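Local atomic coordinates of copper-containing nitrite reductase (Thermus scotoductus, PDB entry 6HBE), a protein that probably reduces nitrite to nitric oxide with electrons from cytochrome c, working as a three-domain, copper-containing homotrimer. Residues P152-I158 against D198-F204; H390-D396 against V425-H431; V397-F403 against F418-Y424. All blocks are in the same frame, centred on the assembly; numbering follows the deposited sequence.

Contact 1: residues P152-I158 against D198-F204; sequences PDLKLYI and DYLRIYF
Y157 and Y203 stack where two neighbouring strands, 154-158 and 199-204, run parallel at 15° within a mixed beta sheet of a cupredoxin-like sandwich. The ladder is regular: R201 N gives a hydrogen bond to L154 O, L156 N to R201 O, Y203 N to L156 O and I158 N to Y203 O. The tightest packing lies on the tyrosine face. Both rings follow the same first torsion, CG anti to the carbonyl carbon (chi1 -59° in Y157, -63° in Y203), and this lays them side by side as an offset stack, with Y157 CE2 3.4 Å from Y203 CD1. V135 packs against both tyrosine side chains. On the other face of the sheet, lined by L154, L156, I158, L200, I202 and F204, the side chains are less close, with L156 CD1 4.3 Å from I202 CG1; apolar chains suit that buried side.

Solvent comes closer at the opening turn, at P152 and D153, and at K155 on the tyrosine face. D153 OD2 takes Y199 N on its anti lone pair at 2.9 Å and also forms a salt bridge with R150. The extended chain of K155 runs out past Y203 OH and leaves NZ 3.8 Å from R201 NH2, a like-charge approach probably eased by E137, which hydrogen-bonds Y203 OH and makes a long, weak ion pair with R201 NH2. R201 suits this buried setting because each nitrogen has work: NH1 reaches Y199 OH, itself hydrogen-bonded to E252, and forms a salt bridge with E145, while NE and NH2 grip Y203 OH in the guanidinium plane. Over the centre of that guanidinium's face sits P152 CG, 3.6 Å from R201 CZ.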
loop_
_atom_site.group_PDB
_atom_site.type_symbol
_atom_site.label_atom_id
_atom_site.label_comp_id
_atom_site.label_asym_id
_atom_site.label_seq_id
_atom_site.Cartn_x
_atom_site.Cartn_y
_atom_site.Cartn_z
ATOM N N PRO C 152 36.147 5.303 -2.423
ATOM C CA PRO C 152 35.245 6.123 -3.225
ATOM C C PRO C 152 35.738 7.545 -3.386
ATOM O O PRO C 152 36.339 8.079 -2.460
ATOM C CB PRO C 152 33.946 6.136 -2.406
ATOM C CG PRO C 152 33.995 4.908 -1.561
ATOM C CD PRO C 152 35.462 4.627 -1.303
ATOM N N ASP C 153 35.459 8.155 -4.530
ATOM C CA ASP C 153 35.634 9.586 -4.698
ATOM C C ASP C 153 34.625 10.407 -3.893
ATOM O O ASP C 153 34.956 11.477 -3.435
ATOM C CB ASP C 153 35.579 9.955 -6.189
ATOM C CG ASP C 153 36.702 9.283 -6.989
ATOM O OD1 ASP C 153 37.876 9.474 -6.628
ATOM O OD2 ASP C 153 36.429 8.534 -7.938
ATOM N N LEU C 154 33.393 9.911 -3.719
ATOM C CA LEU C 154 32.422 10.529 -2.809
ATOM C C LEU C 154 31.484 9.440 -2.225
ATOM O O LEU C 154 31.015 8.561 -2.958
ATOM C CB LEU C 154 31.609 11.591 -3.546
ATOM C CG LEU C 154 30.620 12.464 -2.773
ATOM C CD1 LEU C 154 31.242 13.319 -1.660
ATOM C CD2 LEU C 154 29.900 13.353 -3.760
ATOM N N LYS C 155 31.256 9.513 -0.910
ATOM C CA LYS C 155 30.252 8.687 -0.208
ATOM C C LYS C 155 28.995 9.514 0.015
ATOM O O LYS C 155 29.075 10.670 0.436
ATOM C CB LYS C 155 30.804 8.203 1.124
ATOM C CG LYS C 155 31.957 7.213 0.982
ATOM C CD LYS C 155 32.504 6.845 2.358
ATOM C CE LYS C 155 33.471 5.660 2.279
ATOM N NZ LYS C 155 33.971 5.300 3.632
ATOM N N LEU C 156 27.837 8.898 -0.244
ATOM C CA LEU C 156 26.543 9.535 -0.102
ATOM C C LEU C 156 25.725 8.628 0.837
ATOM O O LEU C 156 25.556 7.448 0.536
ATOM C CB LEU C 156 25.847 9.631 -1.447
ATOM C CG LEU C 156 26.566 10.396 -2.573
ATOM C CD1 LEU C 156 25.704 10.366 -3.817
ATOM C CD2 LEU C 156 26.841 11.844 -2.181
ATOM N N TYR C 157 25.264 9.189 1.951
ATOM C CA TYR C 157 24.437 8.479 2.946
ATOM C C TYR C 157 23.018 9.043 2.880
ATOM O O TYR C 157 22.807 10.266 3.088
ATOM C CB TYR C 157 25.037 8.624 4.337
ATOM C CG TYR C 157 26.467 8.093 4.523
ATOM C CD1 TYR C 157 27.573 8.930 4.324
ATOM C CD2 TYR C 157 26.710 6.828 5.003
ATOM C CE1 TYR C 157 28.873 8.500 4.548
ATOM C CE2 TYR C 157 28.004 6.387 5.245
ATOM C CZ TYR C 157 29.094 7.241 5.000
ATOM O OH TYR C 157 30.399 6.834 5.214
ATOM N N ILE C 158 22.046 8.170 2.571
ATOM C CA ILE C 158 20.666 8.602 2.291
ATOM C C ILE C 158 19.621 7.789 3.097
ATOM O O ILE C 158 19.599 6.565 2.998
ATOM C CB ILE C 158 20.331 8.387 0.780
ATOM C CG1 ILE C 158 21.315 9.132 -0.148
ATOM C CG2 ILE C 158 18.895 8.832 0.473
ATOM C CD1 ILE C 158 21.061 10.619 -0.226
ATOM N N ASP C 198 33.624 9.616 -11.633
ATOM C CA ASP C 198 33.736 9.370 -10.167
ATOM C C ASP C 198 33.232 7.975 -9.764
ATOM O O ASP C 198 32.167 7.506 -10.261
ATOM C CB ASP C 198 32.870 10.367 -9.359
ATOM C CG ASP C 198 33.561 11.655 -9.036
ATOM O OD1 ASP C 198 34.800 11.779 -9.207
ATOM O OD2 ASP C 198 32.822 12.577 -8.605
ATOM N N TYR C 199 33.965 7.335 -8.858
ATOM C CA TYR C 199 33.479 6.149 -8.141
ATOM C C TYR C 199 32.648 6.609 -6.927
ATOM O O TYR C 199 33.199 7.142 -5.946
ATOM C CB TYR C 199 34.666 5.251 -7.749
ATOM C CG TYR C 199 34.455 4.214 -6.654
ATOM C CD1 TYR C 199 33.189 3.639 -6.378
ATOM C CD2 TYR C 199 35.555 3.753 -5.905
ATOM C CE1 TYR C 199 33.034 2.704 -5.368
ATOM C CE2 TYR C 199 35.397 2.805 -4.893
ATOM C CZ TYR C 199 34.144 2.266 -4.643
ATOM O OH TYR C 199 34.019 1.328 -3.638
ATOM N N LEU C 200 31.319 6.429 -7.015
ATOM C CA LEU C 200 30.413 6.733 -5.897
ATOM C C LEU C 200 30.075 5.489 -5.084
ATOM O O LEU C 200 29.872 4.419 -5.656
ATOM C CB LEU C 200 29.103 7.369 -6.412
ATOM C CG LEU C 200 29.227 8.631 -7.272
ATOM C CD1 LEU C 200 27.842 9.192 -7.579
ATOM C CD2 LEU C 200 30.079 9.742 -6.654
ATOM N N ARG C 201 29.995 5.632 -3.757
ATOM C CA ARG C 201 29.409 4.575 -2.898
ATOM C C ARG C 201 28.222 5.170 -2.110
ATOM O O ARG C 201 28.377 6.165 -1.407
ATOM C CB ARG C 201 30.451 3.905 -1.989
ATOM C CG ARG C 201 29.972 2.584 -1.342
ATOM C CD ARG C 201 31.134 1.626 -1.091
ATOM N NE ARG C 201 31.910 1.992 0.094
ATOM C CZ ARG C 201 33.243 1.888 0.247
ATOM N NH1 ARG C 201 34.048 1.445 -0.720
ATOM N NH2 ARG C 201 33.772 2.235 1.414
ATOM N N ILE C 202 27.035 4.558 -2.265
ATOM C CA ILE C 202 25.771 5.074 -1.714
ATOM C C ILE C 202 25.381 4.109 -0.581
ATOM O O ILE C 202 25.410 2.887 -0.760
ATOM C CB ILE C 202 24.659 5.149 -2.793
ATOM C CG1 ILE C 202 25.093 6.071 -3.952
ATOM C CG2 ILE C 202 23.333 5.653 -2.201
ATOM C CD1 ILE C 202 24.275 5.901 -5.216
ATOM N N TYR C 203 25.070 4.660 0.576
ATOM C CA TYR C 203 24.599 3.903 1.743
ATOM C C TYR C 203 23.124 4.305 1.887
ATOM O O TYR C 203 22.834 5.449 2.264
ATOM C CB TYR C 203 25.414 4.284 2.980
ATOM C CG TYR C 203 26.914 3.959 2.911
ATOM C CD1 TYR C 203 27.803 4.782 2.198
ATOM C CD2 TYR C 203 27.440 2.866 3.588
ATOM C CE1 TYR C 203 29.169 4.503 2.149
ATOM C CE2 TYR C 203 28.809 2.564 3.546
ATOM C CZ TYR C 203 29.668 3.386 2.810
ATOM O OH TYR C 203 31.025 3.127 2.755
ATOM N N PHE C 204 22.208 3.378 1.579
ATOM C CA PHE C 204 20.759 3.685 1.509
ATOM C C PHE C 204 19.973 2.894 2.546
ATOM O O PHE C 204 20.095 1.667 2.590
ATOM C CB PHE C 204 20.225 3.344 0.114
ATOM C CG PHE C 204 18.720 3.532 -0.029
ATOM C CD1 PHE C 204 18.153 4.764 0.196
ATOM C CD2 PHE C 204 17.904 2.491 -0.450
ATOM C CE1 PHE C 204 16.794 4.963 0.068
ATOM C CE2 PHE C 204 16.533 2.697 -0.621
ATOM C CZ PHE C 204 15.984 3.932 -0.327
#

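Contact 2: residues H390-D396 against V425-H431. With CU (copper (II) ion), chain L.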
loop_
_atom_site.group_PDB
_atom_site.type_symbol
_atom_site.label_atom_id
_atom_site.label_comp_id
_atom_site.label_asym_id
_atom_site.label_seq_id
_atom_site.Cartn_x
_atom_site.Cartn_y
_atom_site.Cartn_z
ATOM N N HIS C 390 -6.308 4.703 25.791
ATOM C CA HIS C 390 -6.507 6.152 25.750
ATOM C C HIS C 390 -7.727 6.569 26.554
ATOM O O HIS C 390 -8.677 5.776 26.730
ATOM C CB HIS C 390 -6.747 6.664 24.321
ATOM C CG HIS C 390 -5.656 6.311 23.377
ATOM N ND1 HIS C 390 -4.390 6.836 23.495
ATOM C CD2 HIS C 390 -5.618 5.448 22.334
ATOM C CE1 HIS C 390 -3.619 6.327 22.547
ATOM N NE2 HIS C 390 -4.339 5.486 21.825
ATOM N N ASP C 391 -7.712 7.840 26.977
ATOM C CA ASP C 391 -8.904 8.523 27.467
ATOM C C ASP C 391 -8.998 9.869 26.778
ATOM O O ASP C 391 -8.146 10.224 25.926
ATOM C CB ASP C 391 -8.912 8.611 29.025
ATOM C CG ASP C 391 -7.778 9.492 29.617
ATOM O OD1 ASP C 391 -7.196 10.358 28.923
ATOM O OD2 ASP C 391 -7.494 9.347 30.835
ATOM N N ALA C 392 -10.046 10.623 27.112
ATOM C CA ALA C 392 -10.175 11.998 26.658
ATOM C C ALA C 392 -10.566 12.854 27.884
ATOM O O ALA C 392 -11.574 12.545 28.517
ATOM C CB ALA C 392 -11.240 12.100 25.580
ATOM N N VAL C 393 -9.772 13.891 28.187
ATOM C CA VAL C 393 -9.948 14.774 29.385
ATOM C C VAL C 393 -9.869 16.256 28.957
ATOM O O VAL C 393 -8.871 16.702 28.369
ATOM C CB VAL C 393 -8.899 14.470 30.501
ATOM C CG1 VAL C 393 -8.813 12.981 30.800
ATOM C CG2 VAL C 393 -7.494 14.961 30.154
ATOM N N VAL C 394 -10.928 17.026 29.206
ATOM C CA VAL C 394 -10.922 18.440 28.835
ATOM C C VAL C 394 -9.901 19.208 29.687
ATOM O O VAL C 394 -9.843 19.019 30.919
ATOM C CB VAL C 394 -12.314 19.067 28.963
ATOM C CG1 VAL C 394 -12.267 20.578 28.734
ATOM C CG2 VAL C 394 -13.257 18.438 27.970
ATOM N N ILE C 395 -9.094 20.044 29.032
ATOM C CA ILE C 395 -8.124 20.905 29.729
ATOM C C ILE C 395 -8.259 22.414 29.425
ATOM O O ILE C 395 -7.481 23.209 29.959
ATOM C CB ILE C 395 -6.668 20.439 29.495
ATOM C CG1 ILE C 395 -6.313 20.412 27.999
ATOM C CG2 ILE C 395 -6.463 19.071 30.127
ATOM C CD1 ILE C 395 -4.911 20.894 27.692
ATOM N N ASP C 396 -9.243 22.798 28.601
ATOM C CA ASP C 396 -9.549 24.194 28.270
ATOM C C ASP C 396 -11.070 24.256 28.142
ATOM O O ASP C 396 -11.649 23.724 27.182
ATOM C CB ASP C 396 -8.850 24.632 26.967
ATOM C CG ASP C 396 -9.064 26.127 26.618
ATOM O OD1 ASP C 396 -10.083 26.738 26.999
ATOM O OD2 ASP C 396 -8.210 26.698 25.915
ATOM N N VAL C 425 -11.157 22.041 24.464
ATOM C CA VAL C 425 -9.938 21.391 24.003
ATOM C C VAL C 425 -9.693 20.248 24.968
ATOM O O VAL C 425 -9.729 20.467 26.183
ATOM C CB VAL C 425 -8.718 22.344 23.997
ATOM C CG1 VAL C 425 -7.491 21.670 23.394
ATOM C CG2 VAL C 425 -9.050 23.628 23.260
ATOM N N TYR C 426 -9.462 19.037 24.446
ATOM C CA TYR C 426 -9.208 17.860 25.278
ATOM C C TYR C 426 -7.902 17.174 24.877
ATOM O O TYR C 426 -7.424 17.334 23.745
ATOM C CB TYR C 426 -10.403 16.881 25.260
ATOM C CG TYR C 426 -10.715 16.274 23.898
ATOM C CD1 TYR C 426 -11.507 16.949 22.967
ATOM C CD2 TYR C 426 -10.213 15.022 23.539
ATOM C CE1 TYR C 426 -11.779 16.403 21.714
ATOM C CE2 TYR C 426 -10.478 14.473 22.273
ATOM C CZ TYR C 426 -11.245 15.155 21.360
ATOM O OH TYR C 426 -11.541 14.614 20.102
ATOM N N ILE C 427 -7.319 16.457 25.832
ATOM C CA ILE C 427 -6.131 15.622 25.612
ATOM C C ILE C 427 -6.383 14.210 26.090
ATOM O O ILE C 427 -7.401 13.923 26.722
ATOM C CB ILE C 427 -4.840 16.189 26.308
ATOM C CG1 ILE C 427 -4.971 16.223 27.842
ATOM C CG2 ILE C 427 -4.510 17.576 25.782
ATOM C CD1 ILE C 427 -3.723 16.682 28.569
ATOM N N CYS C 428 -5.432 13.324 25.813
ATOM C CA CYS C 428 -5.333 12.065 26.537
ATOM C C CYS C 428 -4.394 12.226 27.730
ATOM O O CYS C 428 -3.276 12.741 27.588
ATOM C CB CYS C 428 -4.831 10.975 25.605
ATOM S SG CYS C 428 -4.537 9.413 26.405
ATOM N N SER C 429 -4.820 11.773 28.912
ATOM C CA SER C 429 -3.993 11.940 30.121
ATOM C C SER C 429 -2.789 10.997 30.114
ATOM O O SER C 429 -1.760 11.316 30.704
ATOM C CB SER C 429 -4.834 11.752 31.409
ATOM O OG SER C 429 -5.289 10.426 31.565
ATOM N N ILE C 430 -2.907 9.882 29.386
ATOM C CA ILE C 430 -1.821 8.901 29.258
ATOM C C ILE C 430 -0.733 9.468 28.337
ATOM O O ILE C 430 0.472 9.356 28.634
ATOM C CB ILE C 430 -2.366 7.533 28.757
ATOM C CG1 ILE C 430 -3.464 7.017 29.708
ATOM C CG2 ILE C 430 -1.267 6.461 28.655
ATOM C CD1 ILE C 430 -4.235 5.797 29.227
ATOM N N HIS C 431 -1.170 10.044 27.217
ATOM C CA HIS C 431 -0.308 10.614 26.170
ATOM C C HIS C 431 -0.688 12.090 25.962
ATOM O O HIS C 431 -1.476 12.426 25.069
ATOM C CB HIS C 431 -0.491 9.820 24.849
ATOM C CG HIS C 431 -0.465 8.331 25.017
ATOM N ND1 HIS C 431 -1.609 7.550 25.035
ATOM C CD2 HIS C 431 0.574 7.479 25.172
ATOM C CE1 HIS C 431 -1.269 6.285 25.182
ATOM N NE2 HIS C 431 0.047 6.214 25.280
HETATM CU CU CU L . -3.518 8.129 24.827
#
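The imidazoles of H390 and H431 approach through their edges, planes 59° apart. C428 SG approaches the H390 ring at its edge, in plane, while I430 CG2 rests over one face of the H431 ring. The Y426 ring is met obliquely by A392 CB and makes an edge-to-face pair with F358. The imidazole edges converge on copper: H390 ND1 and H431 ND1 each bind it at 2.0 Å and C428 SG at 2.3 Å. Histidine suits this task because ND1 can hold the metal while NE2 bonds elsewhere: H390 NE2 to D377, H431 NE2 only weakly to the carbonyls of G384 and T387.

M434 completes the ligand set of this type 1 site in the C-terminal cupredoxin domain, in which one ligand precedes an edge strand and the others follow its antiparallel neighbour. Two amides, D391 N and H431 N, donate to C428 SG, at 3.6 and 3.5 Å; such bonds would be expected to stabilise negative charge on the thiolate and so tune the reduction potential of the copper. D391 also braces the cysteine loop. Its CG stands between the backbone N and the carbonyl carbon (chi1 66°), turning the carboxylate to S429, whose N reaches OD1 at 2.8 Å and whose hydroxyl gives its proton to the syn lone pair of OD2 at 2.6 Å. Farther along, V393 and I427 exchange both backbone hydrogen bonds, and their beta-branched side chains touch through V393 CG2 and I427 CG1. A classic beta bulge sets two residues, I395 and D396, opposite the single V425, whose carbonyl oxygen takes I395 N at 2.9 Å and D396 N only weakly.

Contact 3: residues V397-F403 against F418-Y424; sequences VQGPEPF and FTKPGEY
Q398 and E423 close an antiparallel ladder where the outer strand of a cupredoxin-domain sheet runs its last residues before leaving as a loop; one step earlier V397 stands opposite Y424 as a non-hydrogen-bonded pair. Q398 N donates to E423 O, and its O accepts from E423 N. The side chain of E423 turns to a salt bridge with R439.

Glycine fits the next place, since G399 CA lies only 4.0 Å from G422 CA and Y424 OH crowds the same side. P400 has no N-H to give and turns the chain, its CG lying 3.8 Å from K420 CD. E401 follows with the polar grip of the loop. Its N donates to Y424 OH at 2.8 Å, giving the hydroxyl of the buried Y424 a backbone partner, and its extended side chain crosses to T419. There OE2 accepts twice: from T419 N on the syn lone pair at 3.3 Å, and from T419 OG1, 2.9 Å from OE2, which comes from 40° out of the carboxylate plane. E401 OE1 adds a weak bond from K420 N. P402 brushes the Y424 ring with CD. Nearby on the other segment, P421 and E423 pack on A338 and V339 of a neighbouring subunit.

F403 packs on V394, I438 and F373. Its ring meets that of F418 obliquely, the planes 76° apart, and F403 CE2 lies in the F418 plane at the edge, 3.7 Å from F418 CZ.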
loop_
_atom_site.group_PDB
_atom_site.type_symbol
_atom_site.label_atom_id
_atom_site.label_comp_id
_atom_site.label_asym_id
_atom_site.label_seq_id
_atom_site.Cartn_x
_atom_site.Cartn_y
_atom_site.Cartn_z
ATOM N N VAL C 397 -11.703 24.908 29.117
ATOM C CA VAL C 397 -13.139 24.845 29.320
ATOM C C VAL C 397 -13.738 26.165 28.852
ATOM O O VAL C 397 -13.444 27.209 29.452
ATOM C CB VAL C 397 -13.463 24.630 30.822
ATOM C CG1 VAL C 397 -14.957 24.405 31.046
ATOM C CG2 VAL C 397 -12.655 23.458 31.373
ATOM N N GLN C 398 -14.531 26.124 27.772
ATOM C CA GLN C 398 -15.291 27.301 27.292
ATOM C C GLN C 398 -16.745 26.913 27.031
ATOM O O GLN C 398 -17.332 27.196 25.992
ATOM C CB GLN C 398 -14.623 27.958 26.075
ATOM C CG GLN C 398 -13.488 28.894 26.472
ATOM C CD GLN C 398 -12.468 29.126 25.369
ATOM O OE1 GLN C 398 -11.933 28.175 24.794
ATOM N NE2 GLN C 398 -12.165 30.400 25.084
ATOM N N GLY C 399 -17.322 26.288 28.034
ATOM C CA GLY C 399 -18.689 25.817 27.977
ATOM C C GLY C 399 -19.043 25.116 29.279
ATOM O O GLY C 399 -18.167 24.870 30.106
ATOM N N PRO C 400 -20.322 24.813 29.478
ATOM C CA PRO C 400 -20.771 24.226 30.741
ATOM C C PRO C 400 -20.678 22.697 30.863
ATOM O O PRO C 400 -21.101 22.176 31.891
ATOM C CB PRO C 400 -22.236 24.670 30.800
ATOM C CG PRO C 400 -22.646 24.713 29.364
ATOM C CD PRO C 400 -21.462 25.229 28.630
ATOM N N GLU C 401 -20.139 21.973 29.868
ATOM C CA GLU C 401 -20.123 20.504 29.940
ATOM C C GLU C 401 -18.738 19.847 29.728
ATOM O O GLU C 401 -18.603 18.924 28.939
ATOM C CB GLU C 401 -21.146 19.938 28.954
ATOM C CG GLU C 401 -22.582 20.412 29.178
ATOM C CD GLU C 401 -23.513 19.998 28.046
ATOM O OE1 GLU C 401 -23.248 20.355 26.879
ATOM O OE2 GLU C 401 -24.525 19.320 28.317
ATOM N N PRO C 402 -17.714 20.287 30.474
ATOM C CA PRO C 402 -16.428 19.579 30.382
ATOM C C PRO C 402 -16.593 18.104 30.780
ATOM O O PRO C 402 -17.574 17.754 31.438
ATOM C CB PRO C 402 -15.517 20.360 31.333
ATOM C CG PRO C 402 -16.460 21.011 32.314
ATOM C CD PRO C 402 -17.716 21.308 31.544
ATOM N N PHE C 403 -15.676 17.241 30.325
ATOM C CA PHE C 403 -15.873 15.792 30.424
ATOM C C PHE C 403 -14.554 15.085 30.669
ATOM O O PHE C 403 -13.467 15.669 30.460
ATOM C CB PHE C 403 -16.588 15.239 29.179
ATOM C CG PHE C 403 -15.868 15.521 27.860
ATOM C CD1 PHE C 403 -14.842 14.673 27.398
ATOM C CD2 PHE C 403 -16.227 16.607 27.072
ATOM C CE1 PHE C 403 -14.189 14.934 26.200
ATOM C CE2 PHE C 403 -15.576 16.864 25.860
ATOM C CZ PHE C 403 -14.550 16.017 25.431
ATOM N N PHE C 418 -24.267 16.129 24.276
ATOM C CA PHE C 418 -24.052 17.564 24.490
ATOM C C PHE C 418 -25.390 18.319 24.290
ATOM O O PHE C 418 -26.001 18.227 23.228
ATOM C CB PHE C 418 -22.956 18.110 23.536
ATOM C CG PHE C 418 -21.574 17.599 23.846
ATOM C CD1 PHE C 418 -20.779 18.232 24.787
ATOM C CD2 PHE C 418 -21.069 16.481 23.194
ATOM C CE1 PHE C 418 -19.509 17.759 25.087
ATOM C CE2 PHE C 418 -19.807 15.994 23.495
ATOM C CZ PHE C 418 -19.018 16.638 24.432
ATOM N N THR C 419 -25.849 19.025 25.327
ATOM C CA THR C 419 -27.170 19.731 25.308
ATOM C C THR C 419 -27.112 21.268 25.208
ATOM O O THR C 419 -28.141 21.918 24.953
ATOM C CB THR C 419 -27.985 19.398 26.586
ATOM O OG1 THR C 419 -27.281 19.878 27.742
ATOM C CG2 THR C 419 -28.229 17.875 26.704
ATOM N N LYS C 420 -25.930 21.848 25.404
ATOM C CA LYS C 420 -25.765 23.295 25.431
ATOM C C LYS C 420 -24.561 23.693 24.582
ATOM O O LYS C 420 -23.639 22.881 24.433
ATOM C CB LYS C 420 -25.525 23.750 26.877
ATOM C CG LYS C 420 -26.638 23.403 27.867
ATOM C CD LYS C 420 -26.430 24.129 29.190
ATOM C CE LYS C 420 -27.136 23.439 30.351
ATOM N NZ LYS C 420 -28.611 23.459 30.187
ATOM N N PRO C 421 -24.561 24.932 24.032
ATOM C CA PRO C 421 -23.421 25.390 23.244
ATOM C C PRO C 421 -22.173 25.610 24.078
ATOM O O PRO C 421 -22.262 25.817 25.298
ATOM C CB PRO C 421 -23.908 26.700 22.602
ATOM C CG PRO C 421 -25.041 27.167 23.438
ATOM C CD PRO C 421 -25.616 25.967 24.137
ATOM N N GLY C 422 -21.016 25.560 23.409
ATOM C CA GLY C 422 -19.711 25.639 24.077
ATOM C C GLY C 422 -18.581 25.076 23.216
ATOM O O GLY C 422 -18.844 24.452 22.179
ATOM N N GLU C 423 -17.335 25.324 23.627
ATOM C CA GLU C 423 -16.183 24.624 23.052
ATOM C C GLU C 423 -15.184 24.153 24.095
ATOM O O GLU C 423 -15.116 24.697 25.225
ATOM C CB GLU C 423 -15.502 25.448 21.958
ATOM C CG GLU C 423 -15.305 26.924 22.225
ATOM C CD GLU C 423 -14.688 27.636 21.021
ATOM O OE1 GLU C 423 -13.770 27.068 20.387
ATOM O OE2 GLU C 423 -15.121 28.762 20.712
ATOM N N TYR C 424 -14.437 23.111 23.707
ATOM C CA TYR C 424 -13.574 22.350 24.613
ATOM C C TYR C 424 -12.335 21.859 23.869
ATOM O O TYR C 424 -12.468 21.316 22.766
ATOM C CB TYR C 424 -14.335 21.135 25.162
ATOM C CG TYR C 424 -15.711 21.482 25.697
ATOM C CD1 TYR C 424 -15.867 21.948 27.010
ATOM C CD2 TYR C 424 -16.843 21.387 24.890
ATOM C CE1 TYR C 424 -17.121 22.294 27.501
ATOM C CE2 TYR C 424 -18.105 21.729 25.369
ATOM C CZ TYR C 424 -18.234 22.189 26.681
ATOM O OH TYR C 424 -19.471 22.544 27.179
#

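Contact 1 comes first along the chain and lies on the opposite side of the chain's centre from the other two, its centre about 47 Å from that of contact 2 and about 58 Å from that of contact 3. It belongs to a different sheet, pairing strands 154-163 and 199-208. Contacts 2 and 3 share strands 393-398 and 422-427 and sit about 15 Å apart, centre to centre, with 397-403 and 418-424 lying between 390-396 and 425-431 in sequence. They meet where V394 N probably bonds F403 O at 3.1 Å. One strand pair in the plastocyanin/azurin-like region thus carries a copper site at one end and, at the other, a turn and strand start that pack on a neighbouring subunit through P421 and E423.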